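Long-range contacts in thiamin pyrophosphokinase family protein (Enterococcus faecalis, PDB 3MEL), which probably catalyses the transfer of a diphosphate group from ATP to thiamine, and is seen here with bound magnesium and thiamine diphosphate: residues 92-98 and 127-131; 123-127 and 138-142; 30-34 and 51-57. All coordinates share one frame; numbering follows the deposited sequence.

Overall arrangement
Interaction 3 comes first along the chain and is complete before the others begin. Interactions 1 and 2 are interleaved: 92-98, then 123-127 and 127-131, which share Gln-127, then 138-142. Their centres lie about 10 Å apart and they touch. Both use the large mixed sheet, where strand 128-131 stands between 95-99, parallel to it, and 135-140, antiparallel to it. Strand 128-131 is where the sheet changes from parallel to antiparallel pairing. Interaction 3 is about 24 Å from interaction 1 and 32 Å from interaction 2, centre to centre. It includes Asp-30, which binds the magnesium next to the thiamine diphosphate, and lies on the other side of the chain's centre from interaction 2.

Interaction 1: residues 92-98 and 127-131; sequences PQAEMTI and QIRLC
The guanidinium of Arg-129 carries the side chain of Glu-95 over one face. Glu-95 CG lies above the centre of that face, 3.9 Å from Arg-129 CZ. The carboxylate stands over the same group, and Glu-95 OE2 makes a salt bridge to Arg-129 NH2 at 2.9 Å. The two planes are turned 59° from each other, and the side chains cross at about a right angle, so this is not a flat end-on pair. Glu-95 has CG opposite its backbone N (chi1 -179°) and continues extended, which carries the carboxylate across to the arginine. Arg-129 NH1 makes a weak hydrogen bond to Arg-126 O.

Beneath this pair the backbones of strands 95-98 and 128-131 run parallel. Arg-129 is the residue that bonds to both Met-96 and Ile-98, which flank its partner Thr-97. Arg-129 N donates to Met-96 O at 2.7 Å. Arg-129 O accepts from Ile-98 N, also at 2.7 Å. Cys-131 N continues the pattern to Ile-98 O at 3.0 Å. The bond from Met-96 N to Gln-127 O is weak, bent to 128°. The Gln-127 side chain runs extended along 92-94, with Gln-127 CB 3.7 Å from Ala-94 O.

Thr-97 and Arg-129 lie on one face of the sheet. On the other, Ile-98 and Leu-130 run side by side, with Ile-98 CB 3.7 Å from Leu-130 CD2. Met-96, a selenomethionine, turns away from the neighbouring strand to pack on Leu-84 and Leu-88 of helix 79-90.

Strand 95-99 also bonds to strand 3-7, so the contact belongs to the parallel part of the central sheet. The salt-bridged pair is partly exposed, while Met-96, Thr-97, Ile-98, Ile-128 and Leu-130 are buried. Glu-95 has a long, weak ion pair with Arg-3, so its charge is probably balanced mainly by Arg-129.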
ATOM      1  N   PRO A  92      -7.018 -17.313  20.250  1.00 31.58           N
ATOM      2  CA  PRO A  92      -8.029 -16.388  19.731  1.00 30.27           C
ATOM      3  C   PRO A  92      -7.979 -14.976  20.334  1.00 33.50           C
ATOM      4  O   PRO A  92      -8.712 -14.093  19.896  1.00 36.80           O
ATOM      5  CB  PRO A  92      -9.360 -17.076  20.081  1.00 31.38           C
ATOM      6  CG  PRO A  92      -9.000 -18.429  20.623  1.00 30.10           C
ATOM      7  CD  PRO A  92      -7.601 -18.356  21.105  1.00 26.95           C
ATOM      8  N   GLN A  93      -7.145 -14.748  21.332  1.00 34.89           N
ATOM      9  CA  GLN A  93      -7.160 -13.441  21.982  1.00 36.39           C
ATOM     10  C   GLN A  93      -5.825 -12.757  21.867  1.00 33.67           C
ATOM     11  O   GLN A  93      -5.634 -11.662  22.372  1.00 31.67           O
ATOM     12  CB  GLN A  93      -7.542 -13.561  23.450  1.00 38.51           C
ATOM     13  CG  GLN A  93      -8.910 -14.165  23.715  1.00 41.68           C
ATOM     14  CD  GLN A  93      -9.230 -14.102  25.191  1.00 63.63           C
ATOM     15  OE1 GLN A  93      -8.710 -14.893  25.994  1.00 57.16           O
ATOM     16  NE2 GLN A  93     -10.057 -13.130  25.572  1.00 69.82           N
ATOM     17  N   ALA A  94      -4.909 -13.408  21.175  1.00 36.51           N
ATOM     18  CA  ALA A  94      -3.544 -12.928  21.067  1.00 35.14           C
ATOM     19  C   ALA A  94      -3.417 -11.858  19.999  1.00 35.08           C
ATOM     20  O   ALA A  94      -4.151 -11.856  19.003  1.00 30.62           O
ATOM     21  CB  ALA A  94      -2.597 -14.085  20.767  1.00 33.98           C
ATOM     22  N   GLU A  95      -2.454 -10.970  20.218  1.00 32.94           N
ATOM     23  CA  GLU A  95      -2.170  -9.879  19.319  1.00 31.25           C
ATOM     24  C   GLU A  95      -1.262 -10.307  18.176  1.00 33.26           C
ATOM     25  O   GLU A  95      -0.058 -10.445  18.352  1.00 36.03           O
ATOM     26  CB  GLU A  95      -1.503  -8.769  20.099  1.00 33.16           C
ATOM     27  CG  GLU A  95      -1.179  -7.564  19.269  1.00 38.30           C
ATOM     28  CD  GLU A  95       0.007  -6.833  19.808  1.00 37.99           C
ATOM     29  OE1 GLU A  95       1.109  -7.421  19.805  1.00 37.37           O
ATOM     30  OE2 GLU A  95      -0.170  -5.679  20.234  1.00 38.86           O
HETATM   31  N   MSE A  96      -1.850 -10.471  16.994  1.00 32.55           N
HETATM   32  CA  MSE A  96      -1.147 -10.962  15.812  1.00 28.76           C
HETATM   33  C   MSE A  96      -0.276  -9.936  15.107  1.00 27.01           C
HETATM   34  O   MSE A  96      -0.754  -8.952  14.564  1.00 29.72           O
HETATM   35  CB  MSE A  96      -2.174 -11.497  14.842  1.00 30.25           C
HETATM   36  CG  MSE A  96      -3.179 -12.381  15.531  1.00 36.77           C
HETATM   37 SE   MSE A  96      -2.486 -14.201  15.738  1.00 57.68          SE
HETATM   38  CE  MSE A  96      -3.722 -14.802  17.105  1.00 34.71           C
ATOM     39  N   THR A  97       1.017 -10.191  15.096  1.00 26.82           N
ATOM     40  CA  THR A  97       1.963  -9.306  14.451  1.00 25.50           C
ATOM     41  C   THR A  97       2.449  -9.967  13.182  1.00 27.93           C
ATOM     42  O   THR A  97       3.030 -11.050  13.212  1.00 28.81           O
ATOM     43  CB  THR A  97       3.166  -9.026  15.373  1.00 24.88           C
ATOM     44  OG1 THR A  97       2.705  -8.424  16.589  1.00 27.65           O
ATOM     45  CG2 THR A  97       4.169  -8.117  14.697  1.00 21.83           C
ATOM     46  N   ILE A  98       2.205  -9.319  12.057  1.00 27.21           N
ATOM     47  CA  ILE A  98       2.607  -9.890  10.787  1.00 27.50           C
ATOM     48  C   ILE A  98       3.778  -9.144  10.206  1.00 27.18           C
ATOM     49  O   ILE A  98       3.649  -8.000   9.807  1.00 33.12           O
ATOM     50  CB  ILE A  98       1.456  -9.888   9.778  1.00 29.18           C
ATOM     51  CG1 ILE A  98       0.250 -10.633  10.351  1.00 26.65           C
ATOM     52  CG2 ILE A  98       1.894 -10.528   8.470  1.00 28.59           C
ATOM     53  CD1 ILE A  98      -0.878 -10.804   9.337  1.00 24.99           C
ATOM     54  N   GLN A 127      -6.714  -6.692  17.273  1.00 31.45           N
ATOM     55  CA  GLN A 127      -5.667  -7.675  17.558  1.00 33.63           C
ATOM     56  C   GLN A 127      -4.618  -7.829  16.456  1.00 33.98           C
ATOM     57  O   GLN A 127      -3.630  -8.524  16.641  1.00 38.45           O
ATOM     58  CB  GLN A 127      -6.293  -9.048  17.833  1.00 30.73           C
ATOM     59  CG  GLN A 127      -7.110  -9.114  19.109  1.00 27.95           C
ATOM     60  CD  GLN A 127      -7.594 -10.503  19.412  1.00 28.73           C
ATOM     61  OE1 GLN A 127      -6.880 -11.484  19.207  1.00 31.06           O
ATOM     62  NE2 GLN A 127      -8.810 -10.602  19.912  1.00 30.05           N
ATOM     63  N   ILE A 128      -4.834  -7.183  15.318  1.00 30.48           N
ATOM     64  CA  ILE A 128      -4.050  -7.433  14.116  1.00 29.48           C
ATOM     65  C   ILE A 128      -3.061  -6.287  13.898  1.00 31.02           C
ATOM     66  O   ILE A 128      -3.450  -5.117  13.919  1.00 33.58           O
ATOM     67  CB  ILE A 128      -5.032  -7.657  12.887  1.00 32.45           C
ATOM     68  CG1 ILE A 128      -5.777  -8.990  13.042  1.00 28.82           C
ATOM     69  CG2 ILE A 128      -4.324  -7.592  11.537  1.00 23.67           C
ATOM     70  CD1 ILE A 128      -7.126  -9.036  12.392  1.00 28.13           C
ATOM     71  N   ARG A 129      -1.782  -6.621  13.731  1.00 28.52           N
ATOM     72  CA  ARG A 129      -0.737  -5.624  13.472  1.00 29.23           C
ATOM     73  C   ARG A 129       0.137  -6.082  12.324  1.00 32.10           C
ATOM     74  O   ARG A 129       0.469  -7.266  12.245  1.00 31.83           O
ATOM     75  CB  ARG A 129       0.172  -5.442  14.691  1.00 30.91           C
ATOM     76  CG  ARG A 129      -0.059  -4.192  15.497  1.00 41.87           C
ATOM     77  CD  ARG A 129      -1.356  -4.287  16.278  1.00 42.60           C
ATOM     78  NE  ARG A 129      -1.212  -3.878  17.673  1.00 45.92           N
ATOM     79  CZ  ARG A 129      -2.211  -3.913  18.550  1.00 46.12           C
ATOM     80  NH1 ARG A 129      -3.411  -4.319  18.151  1.00 41.43           N
ATOM     81  NH2 ARG A 129      -2.018  -3.539  19.813  1.00 47.36           N
ATOM     82  N   LEU A 130       0.521  -5.146  11.455  1.00 29.94           N
ATOM     83  CA  LEU A 130       1.445  -5.416  10.360  1.00 27.96           C
ATOM     84  C   LEU A 130       2.636  -4.507  10.508  1.00 27.99           C
ATOM     85  O   LEU A 130       2.462  -3.318  10.730  1.00 30.99           O
ATOM     86  CB  LEU A 130       0.782  -5.108   9.024  1.00 32.01           C
ATOM     87  CG  LEU A 130      -0.313  -6.019   8.478  1.00 35.31           C
ATOM     88  CD1 LEU A 130      -1.305  -5.194   7.708  1.00 33.74           C
ATOM     89  CD2 LEU A 130       0.286  -7.092   7.577  1.00 35.28           C
ATOM     90  N   CYS A 131       3.847  -5.032  10.355  1.00 28.32           N
ATOM     91  CA  CYS A 131       5.030  -4.205  10.587  1.00 27.43           C
ATOM     92  C   CYS A 131       6.167  -4.360   9.596  1.00 29.34           C
ATOM     93  O   CYS A 131       6.441  -5.433   9.085  1.00 36.00           O
ATOM     94  CB  CYS A 131       5.560  -4.413  12.002  1.00 28.34           C
ATOM     95  SG  CYS A 131       4.326  -4.124  13.258  1.00 36.00           S
TER

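Interaction 2: residues 123-127 and 138-142; sequences GVLRQ and QYYAP
Arg-126 NE donates to the backbone O of Tyr-139 at 2.7 Å. The bond is nearly straight, 162° at the hydrogen. The oxygen lies close to the guanidinium plane and is met almost head-on from its carbonyl. This bond ties the loop before strand 128-131 to the end of strand 135-140.

The same guanidinium lies flat on the ring of Tyr-140. The planes are only 13° apart and the centres 3.8 Å apart. The stack is off-centre: CE1 of the tyrosine lies over the middle of the guanidinium. It is also a cation-pi contact. Bends at chi2 and chi3 fold the arginine chain back so that its head can bond at one edge and stack on one face together. Gln-138 CB lies at the edge, in the guanidinium plane, 3.9 Å from Arg-126 NH1.

Leu-125 supplies the apolar half. Its CG sits between the backbone N and the carbonyl carbon (chi1 58°), and its methyls reach the end of the strand and Ala-141 just beyond it. Leu-125 CD1 packs against Tyr-139 O at 3.4 Å, while Leu-125 CD2 meets Ala-141 CB at 3.9 Å. Leu-125 CB also lies 4.2 Å from Tyr-139 CB.

The Tyr-139 ring points on from here and packs on Ile-128 and Leu-130 of strand 128-131. Tyr-140 takes the other direction: its ring meets Phe-199 edge-to-face and touches Val-208 of strand 206-211. The contact thus joins the short 3-10 turn that follows helix 119-122 to the antiparallel side of the large sheet.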
ATOM      1  N   GLY A 123     -13.978  -9.327  14.137  1.00 28.78           N
ATOM      2  CA  GLY A 123     -14.090  -9.475  15.574  1.00 23.12           C
ATOM      3  C   GLY A 123     -12.773  -9.343  16.304  1.00 27.19           C
ATOM      4  O   GLY A 123     -12.744  -9.237  17.530  1.00 27.31           O
ATOM      5  N   VAL A 124     -11.677  -9.334  15.559  1.00 25.97           N
ATOM      6  CA  VAL A 124     -10.369  -9.143  16.162  1.00 26.72           C
ATOM      7  C   VAL A 124      -9.491  -8.095  15.457  1.00 30.40           C
ATOM      8  O   VAL A 124      -8.275  -8.279  15.377  1.00 34.32           O
ATOM      9  CB  VAL A 124      -9.592 -10.486  16.278  1.00 28.49           C
ATOM     10  CG1 VAL A 124     -10.363 -11.491  17.127  1.00 28.31           C
ATOM     11  CG2 VAL A 124      -9.292 -11.076  14.907  1.00 26.21           C
ATOM     12  N   LEU A 125     -10.077  -7.000  14.964  1.00 26.44           N
ATOM     13  CA  LEU A 125      -9.275  -5.981  14.270  1.00 25.93           C
ATOM     14  C   LEU A 125      -8.281  -5.311  15.197  1.00 29.33           C
ATOM     15  O   LEU A 125      -7.187  -4.915  14.803  1.00 32.24           O
ATOM     16  CB  LEU A 125     -10.157  -4.914  13.625  1.00 28.44           C
ATOM     17  CG  LEU A 125     -11.125  -4.092  14.466  1.00 28.25           C
ATOM     18  CD1 LEU A 125     -10.471  -2.883  15.062  1.00 28.14           C
ATOM     19  CD2 LEU A 125     -12.250  -3.669  13.562  1.00 34.89           C
ATOM     20  N   ARG A 126      -8.695  -5.175  16.445  1.00 32.56           N
ATOM     21  CA  ARG A 126      -7.898  -4.577  17.484  1.00 30.38           C
ATOM     22  C   ARG A 126      -6.685  -5.464  17.775  1.00 30.14           C
ATOM     23  O   ARG A 126      -5.732  -5.044  18.411  1.00 32.52           O
ATOM     24  CB  ARG A 126      -8.794  -4.430  18.709  1.00 33.04           C
ATOM     25  CG  ARG A 126      -8.657  -3.143  19.498  1.00 32.46           C
ATOM     26  CD  ARG A 126      -8.763  -1.911  18.643  1.00 30.79           C
ATOM     27  NE  ARG A 126      -7.491  -1.586  18.006  1.00 35.64           N
ATOM     28  CZ  ARG A 126      -6.372  -1.275  18.656  1.00 36.75           C
ATOM     29  NH1 ARG A 126      -5.277  -0.991  17.967  1.00 36.64           N
ATOM     30  NH2 ARG A 126      -6.341  -1.246  19.985  1.00 33.81           N
ATOM     31  N   GLN A 127      -6.714  -6.692  17.273  1.00 31.45           N
ATOM     32  CA  GLN A 127      -5.667  -7.675  17.558  1.00 33.63           C
ATOM     33  C   GLN A 127      -4.618  -7.829  16.456  1.00 33.98           C
ATOM     34  O   GLN A 127      -3.630  -8.524  16.641  1.00 38.45           O
ATOM     35  CB  GLN A 127      -6.293  -9.048  17.833  1.00 30.73           C
ATOM     36  CG  GLN A 127      -7.110  -9.114  19.109  1.00 27.95           C
ATOM     37  CD  GLN A 127      -7.594 -10.503  19.412  1.00 28.73           C
ATOM     38  OE1 GLN A 127      -6.880 -11.484  19.207  1.00 31.06           O
ATOM     39  NE2 GLN A 127      -8.810 -10.602  19.912  1.00 30.05           N
ATOM     40  N   GLN A 138      -1.906  -0.376  12.851  1.00 30.51           N
ATOM     41  CA  GLN A 138      -2.907  -0.840  13.807  1.00 29.60           C
ATOM     42  C   GLN A 138      -4.291  -0.500  13.288  1.00 30.88           C
ATOM     43  O   GLN A 138      -4.457   0.517  12.617  1.00 34.07           O
ATOM     44  CB  GLN A 138      -2.712  -0.147  15.153  1.00 32.08           C
ATOM     45  CG  GLN A 138      -1.913  -0.946  16.167  1.00 40.35           C
ATOM     46  CD  GLN A 138      -2.142  -0.466  17.596  1.00 42.72           C
ATOM     47  OE1 GLN A 138      -1.676   0.605  17.988  1.00 47.50           O
ATOM     48  NE2 GLN A 138      -2.873  -1.250  18.371  1.00 39.18           N
ATOM     49  N   TYR A 139      -5.292  -1.320  13.603  1.00 31.75           N
ATOM     50  CA  TYR A 139      -6.646  -1.061  13.100  1.00 31.64           C
ATOM     51  C   TYR A 139      -7.616  -0.636  14.184  1.00 32.89           C
ATOM     52  O   TYR A 139      -7.538  -1.107  15.313  1.00 33.57           O
ATOM     53  CB  TYR A 139      -7.207  -2.262  12.331  1.00 29.95           C
ATOM     54  CG  TYR A 139      -6.395  -2.596  11.111  1.00 29.20           C
ATOM     55  CD1 TYR A 139      -6.598  -1.935   9.907  1.00 31.53           C
ATOM     56  CD2 TYR A 139      -5.409  -3.557  11.166  1.00 31.37           C
ATOM     57  CE1 TYR A 139      -5.844  -2.238   8.794  1.00 31.16           C
ATOM     58  CE2 TYR A 139      -4.657  -3.864  10.060  1.00 31.80           C
ATOM     59  CZ  TYR A 139      -4.872  -3.204   8.887  1.00 30.31           C
ATOM     60  OH  TYR A 139      -4.098  -3.524   7.821  1.00 33.59           O
ATOM     61  N   TYR A 140      -8.530   0.262  13.826  1.00 34.13           N
ATOM     62  CA  TYR A 140      -9.530   0.747  14.765  1.00 33.19           C
ATOM     63  C   TYR A 140     -10.935   0.806  14.176  1.00 34.42           C
ATOM     64  O   TYR A 140     -11.126   1.289  13.067  1.00 36.76           O
ATOM     65  CB  TYR A 140      -9.146   2.128  15.272  1.00 31.00           C
ATOM     66  CG  TYR A 140      -7.938   2.134  16.169  1.00 31.73           C
ATOM     67  CD1 TYR A 140      -8.061   1.910  17.527  1.00 30.92           C
ATOM     68  CD2 TYR A 140      -6.675   2.364  15.654  1.00 31.73           C
ATOM     69  CE1 TYR A 140      -6.966   1.908  18.336  1.00 30.43           C
ATOM     70  CE2 TYR A 140      -5.566   2.363  16.462  1.00 32.08           C
ATOM     71  CZ  TYR A 140      -5.715   2.139  17.805  1.00 31.44           C
ATOM     72  OH  TYR A 140      -4.602   2.159  18.622  1.00 34.31           O
ATOM     73  N   ALA A 141     -11.910   0.316  14.931  1.00 31.19           N
ATOM     74  CA  ALA A 141     -13.300   0.585  14.635  1.00 34.80           C
ATOM     75  C   ALA A 141     -13.700   1.811  15.451  1.00 39.01           C
ATOM     76  O   ALA A 141     -12.946   2.239  16.314  1.00 38.32           O
ATOM     77  CB  ALA A 141     -14.143  -0.595  15.004  1.00 36.40           C
ATOM     78  N   PRO A 142     -14.889   2.380  15.186  1.00 41.72           N
ATOM     79  CA  PRO A 142     -15.331   3.604  15.865  1.00 38.42           C
ATOM     80  C   PRO A 142     -15.218   3.543  17.384  1.00 44.14           C
ATOM     81  O   PRO A 142     -15.778   2.657  18.029  1.00 43.96           O
ATOM     82  CB  PRO A 142     -16.805   3.696  15.478  1.00 37.78           C
ATOM     83  CG  PRO A 142     -16.876   3.046  14.171  1.00 37.91           C
ATOM     84  CD  PRO A 142     -15.907   1.895  14.238  1.00 38.98           C
TER

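Interaction 3: residues 30-34 and 51-57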
ATOM      1  N   ASP A  30       4.985 -19.941   4.287  1.00 34.45           N
ATOM      2  CA  ASP A  30       5.761 -20.288   3.103  1.00 35.81           C
ATOM      3  C   ASP A  30       7.243 -20.066   3.379  1.00 35.38           C
ATOM      4  O   ASP A  30       7.805 -20.626   4.307  1.00 36.18           O
ATOM      5  CB  ASP A  30       5.339 -19.438   1.895  1.00 39.38           C
ATOM      6  CG  ASP A  30       4.555 -20.217   0.868  1.00 43.93           C
ATOM      7  OD1 ASP A  30       3.985 -21.265   1.214  1.00 43.27           O
ATOM      8  OD2 ASP A  30       4.494 -19.774  -0.295  1.00 52.39           O
ATOM      9  N   ARG A  31       7.862 -19.229   2.566  1.00 34.27           N
ATOM     10  CA  ARG A  31       9.287 -19.007   2.619  1.00 34.85           C
ATOM     11  C   ARG A  31       9.714 -18.275   3.910  1.00 38.31           C
ATOM     12  O   ARG A  31      10.895 -18.253   4.280  1.00 37.27           O
ATOM     13  CB  ARG A  31       9.707 -18.262   1.352  1.00 37.80           C
ATOM     14  CG  ARG A  31      11.180 -18.275   1.110  1.00 43.24           C
ATOM     15  CD  ARG A  31      11.559 -18.470  -0.348  1.00 42.52           C
ATOM     16  NE  ARG A  31      13.007 -18.637  -0.368  1.00 50.22           N
ATOM     17  CZ  ARG A  31      13.615 -19.818  -0.341  1.00 46.41           C
ATOM     18  NH1 ARG A  31      12.892 -20.928  -0.353  1.00 48.97           N
ATOM     19  NH2 ARG A  31      14.941 -19.888  -0.325  1.00 42.75           N
ATOM     20  N   GLY A  32       8.740 -17.702   4.610  1.00 35.58           N
ATOM     21  CA  GLY A  32       8.996 -17.104   5.906  1.00 32.67           C
ATOM     22  C   GLY A  32       9.396 -18.124   6.961  1.00 34.68           C
ATOM     23  O   GLY A  32      10.035 -17.774   7.965  1.00 36.31           O
ATOM     24  N   CYS A  33       9.005 -19.378   6.742  1.00 32.76           N
ATOM     25  CA  CYS A  33       9.428 -20.495   7.579  1.00 32.24           C
ATOM     26  C   CYS A  33      10.956 -20.635   7.599  1.00 35.54           C
ATOM     27  O   CYS A  33      11.543 -20.861   8.652  1.00 36.14           O
ATOM     28  CB  CYS A  33       8.788 -21.801   7.113  1.00 30.10           C
ATOM     29  SG  CYS A  33       6.986 -21.951   7.317  1.00 32.80           S
ATOM     30  N   LEU A  34      11.604 -20.492   6.447  1.00 34.40           N
ATOM     31  CA  LEU A  34      13.065 -20.570   6.398  1.00 35.55           C
ATOM     32  C   LEU A  34      13.720 -19.353   7.049  1.00 43.44           C
ATOM     33  O   LEU A  34      14.738 -19.475   7.743  1.00 44.18           O
ATOM     34  CB  LEU A  34      13.549 -20.706   4.959  1.00 36.12           C
ATOM     35  CG  LEU A  34      12.928 -21.885   4.206  1.00 40.90           C
ATOM     36  CD1 LEU A  34      12.965 -21.681   2.684  1.00 35.60           C
ATOM     37  CD2 LEU A  34      13.574 -23.215   4.634  1.00 37.40           C
ATOM     38  N   ASP A  51       5.112 -23.799  -2.480  1.00 38.42           N
ATOM     39  CA  ASP A  51       5.567 -23.944  -3.860  1.00 41.53           C
ATOM     40  C   ASP A  51       6.817 -23.111  -4.122  1.00 41.71           C
ATOM     41  O   ASP A  51       7.586 -23.381  -5.042  1.00 43.17           O
ATOM     42  CB  ASP A  51       4.443 -23.632  -4.878  1.00 49.26           C
ATOM     43  CG  ASP A  51       3.920 -22.181  -4.790  1.00 58.45           C
ATOM     44  OD1 ASP A  51       4.501 -21.335  -4.049  1.00 50.70           O
ATOM     45  OD2 ASP A  51       2.912 -21.892  -5.485  1.00 57.44           O
ATOM     46  N   SER A  52       7.039 -22.099  -3.305  1.00 41.24           N
ATOM     47  CA  SER A  52       8.244 -21.325  -3.470  1.00 41.00           C
ATOM     48  C   SER A  52       9.481 -22.107  -2.968  1.00 46.21           C
ATOM     49  O   SER A  52      10.618 -21.766  -3.300  1.00 49.62           O
ATOM     50  CB  SER A  52       8.077 -19.956  -2.802  1.00 38.96           C
ATOM     51  OG  SER A  52       8.891 -19.824  -1.658  1.00 51.07           O
ATOM     52  N   LEU A  53       9.260 -23.176  -2.200  1.00 41.82           N
ATOM     53  CA  LEU A  53      10.365 -23.927  -1.591  1.00 41.66           C
ATOM     54  C   LEU A  53      10.873 -25.148  -2.374  1.00 38.35           C
ATOM     55  O   LEU A  53      10.103 -25.880  -2.989  1.00 37.29           O
ATOM     56  CB  LEU A  53      10.006 -24.364  -0.167  1.00 40.48           C
ATOM     57  CG  LEU A  53       9.843 -23.317   0.933  1.00 39.80           C
ATOM     58  CD1 LEU A  53       8.585 -22.511   0.700  1.00 40.90           C
ATOM     59  CD2 LEU A  53       9.794 -24.006   2.285  1.00 33.95           C
ATOM     60  N   SER A  54      12.182 -25.371  -2.321  1.00 38.35           N
ATOM     61  CA  SER A  54      12.777 -26.577  -2.900  1.00 41.01           C
ATOM     62  C   SER A  54      12.329 -27.838  -2.149  1.00 42.37           C
ATOM     63  O   SER A  54      11.860 -27.768  -1.012  1.00 44.35           O
ATOM     64  CB  SER A  54      14.311 -26.476  -2.902  1.00 42.10           C
ATOM     65  OG  SER A  54      14.865 -26.554  -1.594  1.00 40.47           O
ATOM     66  N   ARG A  55      12.473 -28.999  -2.770  1.00 41.40           N
ATOM     67  CA  ARG A  55      12.072 -30.232  -2.107  1.00 42.87           C
ATOM     68  C   ARG A  55      12.899 -30.451  -0.827  1.00 45.98           C
ATOM     69  O   ARG A  55      12.439 -31.042   0.161  1.00 42.33           O
ATOM     70  CB  ARG A  55      12.205 -31.411  -3.066  1.00 43.38           C
ATOM     71  CG  ARG A  55      10.903 -31.810  -3.727  1.00 47.90           C
ATOM     72  CD  ARG A  55      11.093 -32.992  -4.673  1.00 48.27           C
ATOM     73  NE  ARG A  55      12.056 -32.694  -5.730  1.00 44.20           N
ATOM     74  CZ  ARG A  55      12.151 -33.374  -6.870  1.00 49.75           C
ATOM     75  NH1 ARG A  55      11.338 -34.396  -7.114  1.00 54.06           N
ATOM     76  NH2 ARG A  55      13.055 -33.026  -7.776  1.00 51.65           N
ATOM     77  N   GLU A  56      14.120 -29.939  -0.848  1.00 42.02           N
ATOM     78  CA  GLU A  56      15.034 -30.087   0.264  1.00 41.45           C
ATOM     79  C   GLU A  56      14.746 -29.081   1.384  1.00 43.30           C
ATOM     80  O   GLU A  56      14.894 -29.392   2.561  1.00 41.19           O
ATOM     81  CB  GLU A  56      16.461 -29.932  -0.254  1.00 42.68           C
ATOM     82  CG  GLU A  56      17.535 -30.158   0.770  1.00 44.15           C
ATOM     83  CD  GLU A  56      18.906 -30.116   0.149  1.00 49.34           C
ATOM     84  OE1 GLU A  56      19.003 -30.319  -1.084  1.00 44.90           O
ATOM     85  OE2 GLU A  56      19.885 -29.886   0.896  1.00 57.51           O
ATOM     86  N   GLU A  57      14.345 -27.869   1.017  1.00 43.39           N
ATOM     87  CA  GLU A  57      14.017 -26.860   2.015  1.00 40.89           C
ATOM     88  C   GLU A  57      12.721 -27.217   2.725  1.00 42.71           C
ATOM     89  O   GLU A  57      12.590 -27.007   3.933  1.00 42.67           O
ATOM     90  CB  GLU A  57      13.906 -25.483   1.376  1.00 41.06           C
ATOM     91  CG  GLU A  57      15.244 -24.859   1.001  1.00 42.24           C
ATOM     92  CD  GLU A  57      15.086 -23.668   0.078  1.00 40.85           C
ATOM     93  OE1 GLU A  57      14.048 -23.589  -0.620  1.00 37.93           O
ATOM     94  OE2 GLU A  57      16.005 -22.821   0.044  1.00 40.06           O
TER
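Arg-31 grips the carboxylate of Glu-57 end-on, with one nitrogen to each oxygen. Arg-31 NH1 reaches Glu-57 OE1 at 2.9 Å, and Arg-31 NH2 reaches Glu-57 OE2 at 3.1 Å. Both bonds are nearly straight. Both oxygens lie close to the guanidinium plane, yet the carboxylate is turned 42° from it, so Glu-57 OE1 is met from above its own plane. Arg-31 CG is opposite the backbone N (chi1 -165°), and the chain passes Ser-52, with Arg-31 CD 3.3 Å from Ser-52 OG. Below the salt bridge, Leu-34 and Leu-53 meet tip to tip, Leu-34 CD1 being 3.9 Å from Leu-53 CG.

A second shell holds Glu-57 in place. Ser-54 N donates to Glu-57 OE1 from the face opposite Arg-31 NH1, and Glu-57 N donates to Ser-54 OG at 3.0 Å. Together these form a capping box at the start of helix 57-64.

The metal site adjoins. Asp-30 binds magnesium with Asp-49, and its OD1 accepts from Phe-50 N. Asp-30 OD2 comes within 4.1 Å of OD1 of Asp-51, which binds magnesium in a structure of this protein but has no metal on it in this chain of the model.

Segment 30-34 leads from strand 26-29 into helix 32-37. Segment 51-57 follows strand 45-48, and Val-61 of helix 57-64 packs under Cys-33, Leu-34 and Leu-53.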